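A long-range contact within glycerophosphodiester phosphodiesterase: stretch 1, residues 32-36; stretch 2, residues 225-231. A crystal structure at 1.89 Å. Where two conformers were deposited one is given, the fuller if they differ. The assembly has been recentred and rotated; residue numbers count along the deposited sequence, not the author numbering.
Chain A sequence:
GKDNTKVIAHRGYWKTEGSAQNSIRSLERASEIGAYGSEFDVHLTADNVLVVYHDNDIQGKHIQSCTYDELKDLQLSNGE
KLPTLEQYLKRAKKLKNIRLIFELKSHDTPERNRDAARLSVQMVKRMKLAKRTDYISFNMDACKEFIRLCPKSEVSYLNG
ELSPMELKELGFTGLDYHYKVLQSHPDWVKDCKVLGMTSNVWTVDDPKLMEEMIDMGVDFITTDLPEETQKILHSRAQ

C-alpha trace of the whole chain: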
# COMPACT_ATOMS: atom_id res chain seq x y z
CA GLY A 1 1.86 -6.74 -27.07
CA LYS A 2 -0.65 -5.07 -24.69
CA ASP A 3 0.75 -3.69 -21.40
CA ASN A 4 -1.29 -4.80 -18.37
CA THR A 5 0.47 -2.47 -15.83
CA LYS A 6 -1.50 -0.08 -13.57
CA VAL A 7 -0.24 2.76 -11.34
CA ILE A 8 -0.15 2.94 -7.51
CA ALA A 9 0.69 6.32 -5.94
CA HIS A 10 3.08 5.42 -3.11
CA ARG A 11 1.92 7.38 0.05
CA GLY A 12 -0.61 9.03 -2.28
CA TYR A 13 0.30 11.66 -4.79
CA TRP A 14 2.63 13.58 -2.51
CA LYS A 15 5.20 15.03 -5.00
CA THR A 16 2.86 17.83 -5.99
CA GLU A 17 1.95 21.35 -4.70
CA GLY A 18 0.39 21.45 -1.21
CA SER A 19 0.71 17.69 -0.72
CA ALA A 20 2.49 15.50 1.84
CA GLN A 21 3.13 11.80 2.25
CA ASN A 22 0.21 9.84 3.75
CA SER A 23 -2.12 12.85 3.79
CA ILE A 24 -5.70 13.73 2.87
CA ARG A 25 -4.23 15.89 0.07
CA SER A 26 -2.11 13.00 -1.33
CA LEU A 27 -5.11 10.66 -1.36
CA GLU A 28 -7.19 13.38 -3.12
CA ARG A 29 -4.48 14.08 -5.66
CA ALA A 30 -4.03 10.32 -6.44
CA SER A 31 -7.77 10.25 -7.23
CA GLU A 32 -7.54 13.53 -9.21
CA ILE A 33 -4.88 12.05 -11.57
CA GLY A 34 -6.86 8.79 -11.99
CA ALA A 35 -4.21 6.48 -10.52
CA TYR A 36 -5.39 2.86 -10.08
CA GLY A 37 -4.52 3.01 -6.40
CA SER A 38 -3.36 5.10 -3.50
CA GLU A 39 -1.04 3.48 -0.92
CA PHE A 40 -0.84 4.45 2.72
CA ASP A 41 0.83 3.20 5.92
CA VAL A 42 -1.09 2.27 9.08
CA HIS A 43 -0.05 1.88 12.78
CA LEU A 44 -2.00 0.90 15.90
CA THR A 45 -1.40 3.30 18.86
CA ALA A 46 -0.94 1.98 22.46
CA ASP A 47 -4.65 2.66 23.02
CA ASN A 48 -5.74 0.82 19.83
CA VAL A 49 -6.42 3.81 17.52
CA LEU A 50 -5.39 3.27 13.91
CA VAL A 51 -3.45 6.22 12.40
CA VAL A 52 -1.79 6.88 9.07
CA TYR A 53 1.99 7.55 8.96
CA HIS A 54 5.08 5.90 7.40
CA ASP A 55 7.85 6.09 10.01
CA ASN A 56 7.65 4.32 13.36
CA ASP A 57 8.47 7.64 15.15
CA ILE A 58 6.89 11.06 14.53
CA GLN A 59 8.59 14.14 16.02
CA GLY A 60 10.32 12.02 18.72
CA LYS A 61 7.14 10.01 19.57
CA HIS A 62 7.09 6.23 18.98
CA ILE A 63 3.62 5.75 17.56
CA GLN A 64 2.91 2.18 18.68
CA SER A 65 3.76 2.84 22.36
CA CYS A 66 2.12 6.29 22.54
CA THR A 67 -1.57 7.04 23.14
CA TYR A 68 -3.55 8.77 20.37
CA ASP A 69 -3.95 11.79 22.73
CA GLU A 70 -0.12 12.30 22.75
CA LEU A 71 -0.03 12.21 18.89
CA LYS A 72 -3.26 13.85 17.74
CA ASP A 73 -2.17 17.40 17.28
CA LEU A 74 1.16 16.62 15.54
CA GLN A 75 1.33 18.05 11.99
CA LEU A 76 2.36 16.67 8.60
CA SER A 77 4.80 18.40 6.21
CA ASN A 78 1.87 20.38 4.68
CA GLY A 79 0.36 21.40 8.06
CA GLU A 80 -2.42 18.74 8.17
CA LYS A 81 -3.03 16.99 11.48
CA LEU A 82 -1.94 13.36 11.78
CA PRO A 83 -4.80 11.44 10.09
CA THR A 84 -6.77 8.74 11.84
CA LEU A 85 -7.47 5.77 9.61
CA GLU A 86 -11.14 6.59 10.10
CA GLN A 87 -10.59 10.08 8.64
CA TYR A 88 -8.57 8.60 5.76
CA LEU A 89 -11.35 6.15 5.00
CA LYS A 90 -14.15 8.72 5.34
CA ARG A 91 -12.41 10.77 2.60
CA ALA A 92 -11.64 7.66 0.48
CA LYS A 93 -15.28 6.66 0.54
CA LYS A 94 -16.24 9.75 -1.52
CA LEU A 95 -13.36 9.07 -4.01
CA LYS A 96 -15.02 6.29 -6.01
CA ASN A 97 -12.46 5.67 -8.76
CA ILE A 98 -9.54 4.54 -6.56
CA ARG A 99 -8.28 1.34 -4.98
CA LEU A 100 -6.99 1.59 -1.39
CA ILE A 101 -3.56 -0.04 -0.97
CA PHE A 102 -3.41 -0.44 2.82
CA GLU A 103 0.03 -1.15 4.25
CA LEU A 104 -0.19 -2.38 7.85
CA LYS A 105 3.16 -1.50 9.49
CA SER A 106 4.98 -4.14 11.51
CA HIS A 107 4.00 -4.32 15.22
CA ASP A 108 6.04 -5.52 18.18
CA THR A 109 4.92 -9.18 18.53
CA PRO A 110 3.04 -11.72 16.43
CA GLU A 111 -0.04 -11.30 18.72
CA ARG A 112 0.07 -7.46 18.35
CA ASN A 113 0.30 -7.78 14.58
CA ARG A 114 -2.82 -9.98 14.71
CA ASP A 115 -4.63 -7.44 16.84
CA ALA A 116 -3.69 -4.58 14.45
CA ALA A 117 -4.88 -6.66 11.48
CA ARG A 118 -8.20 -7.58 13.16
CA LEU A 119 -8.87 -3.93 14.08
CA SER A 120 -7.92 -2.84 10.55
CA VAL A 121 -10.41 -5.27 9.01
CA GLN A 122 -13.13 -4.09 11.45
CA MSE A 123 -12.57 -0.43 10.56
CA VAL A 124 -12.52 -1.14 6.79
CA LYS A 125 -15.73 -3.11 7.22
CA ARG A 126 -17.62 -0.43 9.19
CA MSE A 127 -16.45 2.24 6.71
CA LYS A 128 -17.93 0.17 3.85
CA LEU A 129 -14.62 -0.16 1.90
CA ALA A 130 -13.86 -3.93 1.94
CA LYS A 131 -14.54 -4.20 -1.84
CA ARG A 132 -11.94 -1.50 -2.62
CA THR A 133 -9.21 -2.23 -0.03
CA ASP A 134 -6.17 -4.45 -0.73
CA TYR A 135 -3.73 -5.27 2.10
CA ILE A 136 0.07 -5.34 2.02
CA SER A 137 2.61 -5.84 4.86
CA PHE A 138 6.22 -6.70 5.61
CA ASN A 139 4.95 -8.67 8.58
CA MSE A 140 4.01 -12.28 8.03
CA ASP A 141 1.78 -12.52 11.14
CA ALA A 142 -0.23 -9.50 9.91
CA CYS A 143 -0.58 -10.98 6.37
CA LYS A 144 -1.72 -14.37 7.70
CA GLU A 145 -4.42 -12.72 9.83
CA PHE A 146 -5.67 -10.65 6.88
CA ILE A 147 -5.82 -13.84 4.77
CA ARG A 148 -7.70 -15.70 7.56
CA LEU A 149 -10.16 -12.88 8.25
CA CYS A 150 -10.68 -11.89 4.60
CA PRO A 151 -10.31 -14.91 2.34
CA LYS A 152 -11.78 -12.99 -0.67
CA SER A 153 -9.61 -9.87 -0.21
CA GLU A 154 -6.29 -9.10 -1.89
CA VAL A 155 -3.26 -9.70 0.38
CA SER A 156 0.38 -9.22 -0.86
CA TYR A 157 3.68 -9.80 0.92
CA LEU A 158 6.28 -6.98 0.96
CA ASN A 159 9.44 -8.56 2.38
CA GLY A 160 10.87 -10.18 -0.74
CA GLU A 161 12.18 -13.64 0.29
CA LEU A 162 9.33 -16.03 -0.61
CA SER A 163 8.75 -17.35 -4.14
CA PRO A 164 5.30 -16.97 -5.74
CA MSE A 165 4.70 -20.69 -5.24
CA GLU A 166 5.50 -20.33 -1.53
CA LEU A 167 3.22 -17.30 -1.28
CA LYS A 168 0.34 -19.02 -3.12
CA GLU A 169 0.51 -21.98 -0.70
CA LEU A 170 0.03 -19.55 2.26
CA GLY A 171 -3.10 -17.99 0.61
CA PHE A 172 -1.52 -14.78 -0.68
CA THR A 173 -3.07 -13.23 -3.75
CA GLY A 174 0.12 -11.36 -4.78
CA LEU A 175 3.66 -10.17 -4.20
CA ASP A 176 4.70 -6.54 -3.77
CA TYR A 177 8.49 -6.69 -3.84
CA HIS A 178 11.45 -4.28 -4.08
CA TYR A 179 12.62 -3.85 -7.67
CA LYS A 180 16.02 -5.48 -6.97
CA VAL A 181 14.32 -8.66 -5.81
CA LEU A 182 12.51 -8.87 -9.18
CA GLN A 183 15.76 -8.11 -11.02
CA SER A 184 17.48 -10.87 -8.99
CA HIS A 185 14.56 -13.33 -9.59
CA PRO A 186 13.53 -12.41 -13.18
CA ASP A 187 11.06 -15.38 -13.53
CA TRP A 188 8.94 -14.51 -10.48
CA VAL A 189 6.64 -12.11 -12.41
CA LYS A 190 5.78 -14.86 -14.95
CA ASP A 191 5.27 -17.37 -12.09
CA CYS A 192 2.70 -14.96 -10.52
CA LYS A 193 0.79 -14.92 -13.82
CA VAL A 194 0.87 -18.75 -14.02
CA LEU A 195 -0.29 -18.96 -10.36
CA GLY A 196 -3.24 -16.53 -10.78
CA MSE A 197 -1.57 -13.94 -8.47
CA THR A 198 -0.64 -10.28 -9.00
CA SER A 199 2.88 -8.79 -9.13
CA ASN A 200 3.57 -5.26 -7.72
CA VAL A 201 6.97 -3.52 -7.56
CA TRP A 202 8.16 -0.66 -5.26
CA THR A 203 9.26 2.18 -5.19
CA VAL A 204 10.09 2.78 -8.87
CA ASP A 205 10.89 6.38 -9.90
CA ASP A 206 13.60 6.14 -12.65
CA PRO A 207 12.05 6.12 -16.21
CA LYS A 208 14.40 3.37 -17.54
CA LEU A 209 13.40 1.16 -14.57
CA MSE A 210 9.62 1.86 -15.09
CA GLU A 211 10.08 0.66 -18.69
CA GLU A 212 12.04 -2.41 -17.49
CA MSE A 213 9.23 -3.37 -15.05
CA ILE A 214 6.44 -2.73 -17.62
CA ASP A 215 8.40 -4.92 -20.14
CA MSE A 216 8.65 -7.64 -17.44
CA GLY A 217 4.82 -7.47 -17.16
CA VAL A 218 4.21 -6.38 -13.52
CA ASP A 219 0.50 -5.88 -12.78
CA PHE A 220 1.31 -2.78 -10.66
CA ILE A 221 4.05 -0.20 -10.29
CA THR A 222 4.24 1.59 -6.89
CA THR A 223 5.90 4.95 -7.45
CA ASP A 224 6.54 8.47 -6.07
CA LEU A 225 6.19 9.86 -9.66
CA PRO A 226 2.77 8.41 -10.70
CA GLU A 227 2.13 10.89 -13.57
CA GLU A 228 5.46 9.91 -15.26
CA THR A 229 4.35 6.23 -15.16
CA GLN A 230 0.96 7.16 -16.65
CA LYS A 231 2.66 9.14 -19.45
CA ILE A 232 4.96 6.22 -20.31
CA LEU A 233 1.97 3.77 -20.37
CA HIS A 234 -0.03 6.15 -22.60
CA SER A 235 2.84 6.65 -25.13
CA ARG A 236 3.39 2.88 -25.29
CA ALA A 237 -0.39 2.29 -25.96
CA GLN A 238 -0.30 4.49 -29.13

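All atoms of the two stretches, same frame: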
# COMPACT_ATOMS: atom_id res chain seq x y z
N GLU A 32 -7.45 12.48 -8.18
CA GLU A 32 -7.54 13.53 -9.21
C GLU A 32 -6.79 13.16 -10.51
O GLU A 32 -7.29 13.41 -11.62
CB GLU A 32 -7.11 14.90 -8.65
CG GLU A 32 -7.46 16.12 -9.57
CD GLU A 32 -7.20 17.51 -8.93
OE1 GLU A 32 -6.35 17.56 -8.03
OE2 GLU A 32 -7.83 18.56 -9.36
N ILE A 33 -5.62 12.54 -10.38
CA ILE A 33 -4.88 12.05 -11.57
C ILE A 33 -5.39 10.72 -12.17
O ILE A 33 -4.85 10.26 -13.16
CB ILE A 33 -3.34 12.02 -11.36
CG1 ILE A 33 -2.91 10.95 -10.38
CG2 ILE A 33 -2.82 13.46 -10.92
CD1 ILE A 33 -1.41 10.75 -10.34
N GLY A 34 -6.36 10.07 -11.53
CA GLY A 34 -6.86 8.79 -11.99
C GLY A 34 -5.90 7.62 -11.83
O GLY A 34 -5.90 6.71 -12.64
N ALA A 35 -5.07 7.63 -10.79
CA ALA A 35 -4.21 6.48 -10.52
C ALA A 35 -5.12 5.30 -10.16
O ALA A 35 -6.21 5.52 -9.62
CB ALA A 35 -3.22 6.81 -9.39
N TYR A 36 -4.69 4.07 -10.49
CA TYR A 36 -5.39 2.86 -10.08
C TYR A 36 -5.58 2.81 -8.56
O TYR A 36 -6.69 2.54 -8.06
CB TYR A 36 -4.63 1.59 -10.52
CG TYR A 36 -5.28 0.31 -9.99
CD1 TYR A 36 -6.43 -0.20 -10.59
CD2 TYR A 36 -4.79 -0.34 -8.85
CE1 TYR A 36 -7.05 -1.33 -10.10
CE2 TYR A 36 -5.43 -1.47 -8.34
CZ TYR A 36 -6.54 -1.96 -8.98
OH TYR A 36 -7.18 -3.07 -8.48
N LEU A 225 6.42 9.00 -8.47
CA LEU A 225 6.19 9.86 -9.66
C LEU A 225 5.09 9.23 -10.53
O LEU A 225 5.35 8.83 -11.66
CB LEU A 225 7.51 10.03 -10.45
CG LEU A 225 8.67 10.74 -9.72
CD1 LEU A 225 10.00 10.70 -10.54
CD2 LEU A 225 8.33 12.19 -9.42
N PRO A 226 3.84 9.15 -9.99
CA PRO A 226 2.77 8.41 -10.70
C PRO A 226 2.40 8.97 -12.10
O PRO A 226 2.10 8.18 -13.00
CB PRO A 226 1.58 8.50 -9.73
CG PRO A 226 1.87 9.65 -8.86
CD PRO A 226 3.36 9.66 -8.70
N GLU A 227 2.41 10.28 -12.26
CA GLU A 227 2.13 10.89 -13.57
C GLU A 227 3.17 10.53 -14.65
O GLU A 227 2.77 10.35 -15.82
CB GLU A 227 1.97 12.41 -13.48
CG GLU A 227 0.79 12.86 -12.64
CD GLU A 227 0.38 14.32 -12.89
OE1 GLU A 227 0.88 15.22 -12.18
OE2 GLU A 227 -0.48 14.55 -13.74
N GLU A 228 4.46 10.39 -14.28
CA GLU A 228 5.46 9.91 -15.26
C GLU A 228 5.11 8.48 -15.71
O GLU A 228 5.17 8.18 -16.91
CB GLU A 228 6.89 10.00 -14.72
CG GLU A 228 8.03 9.32 -15.58
CD GLU A 228 8.45 10.06 -16.85
OE1 GLU A 228 8.07 9.63 -17.97
OE2 GLU A 228 9.20 11.04 -16.73
N THR A 229 4.74 7.60 -14.78
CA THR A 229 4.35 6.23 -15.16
C THR A 229 3.13 6.19 -16.08
O THR A 229 3.09 5.41 -17.07
CB THR A 229 4.07 5.33 -13.93
OG1 THR A 229 5.07 5.58 -12.94
CG2 THR A 229 4.09 3.85 -14.31
N GLN A 230 2.14 7.04 -15.79
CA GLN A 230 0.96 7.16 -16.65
C GLN A 230 1.31 7.64 -18.06
O GLN A 230 0.77 7.11 -19.05
CB GLN A 230 -0.08 8.12 -16.03
CG GLN A 230 -0.80 7.59 -14.74
CD GLN A 230 -1.64 8.65 -14.06
OE1 GLN A 230 -1.24 9.82 -13.97
NE2 GLN A 230 -2.81 8.26 -13.58
N LYS A 231 2.20 8.64 -18.15
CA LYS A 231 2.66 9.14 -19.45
C LYS A 231 3.32 8.04 -20.29
O LYS A 231 2.99 7.86 -21.48
CB LYS A 231 3.65 10.29 -19.25
CG LYS A 231 4.49 10.65 -20.51
CD LYS A 231 5.25 11.97 -20.37
CE LYS A 231 6.41 11.84 -19.38
NZ LYS A 231 7.01 13.14 -18.95
O HOH W 1 -3.67 5.56 -14.27

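The contact joins the end of one helix to the first turns of another, 193 or more residues later in the chain, and buries 221 Å² in total. I33 and Q230 account for most of it.

The polar part centres on the side-chain amide of Q230. Its NE2 donates a hydrogen bond to the backbone oxygen of I33, with 2.9 Å between Q230 NE2 and I33 O and an N-H...O angle of 151°. That carbonyl lies just before G34, where the chain leaves helical geometry through a Schellman motif; the positive phi of G34 (70°) is one that favours glycine. Q230 points its CA-to-CB bond toward the other stretch and, with chi1 m and chi2 t, extends far enough for its amide to reach this turn. On the backbone, Q230 N bonds to P226 O at 3.0 Å.

A single water adds a second, indirect link. It accepts from Q230 NE2 at 2.9 Å and donates to G34 O at 3.0 Å. The amide nitrogen thus serves two consecutive carbonyls, that of I33 directly and that of G34 through the water.

The apolar part is built on I33, whose CA-to-CB bond also points toward the other stretch. With chi1 p and chi2 t, I33 CD1 packs against the P226 ring, 3.8 Å from P226 CG, at the start of the second helix. I33 CD1 also lies 3.8 Å from Q230 OE1, so the isoleucine borders the glutamine amide as well as the proline. Its other methyl, I33 CG2, comes within 3.8 Å of E227 OE2, a van der Waals approach by a side chain that starts out sideways but whose end comes nearer. A35 is buried beside the glutamine amide, with A35 N 3.6 Å from Q230 NE2, a proximity rather than a hydrogen bond.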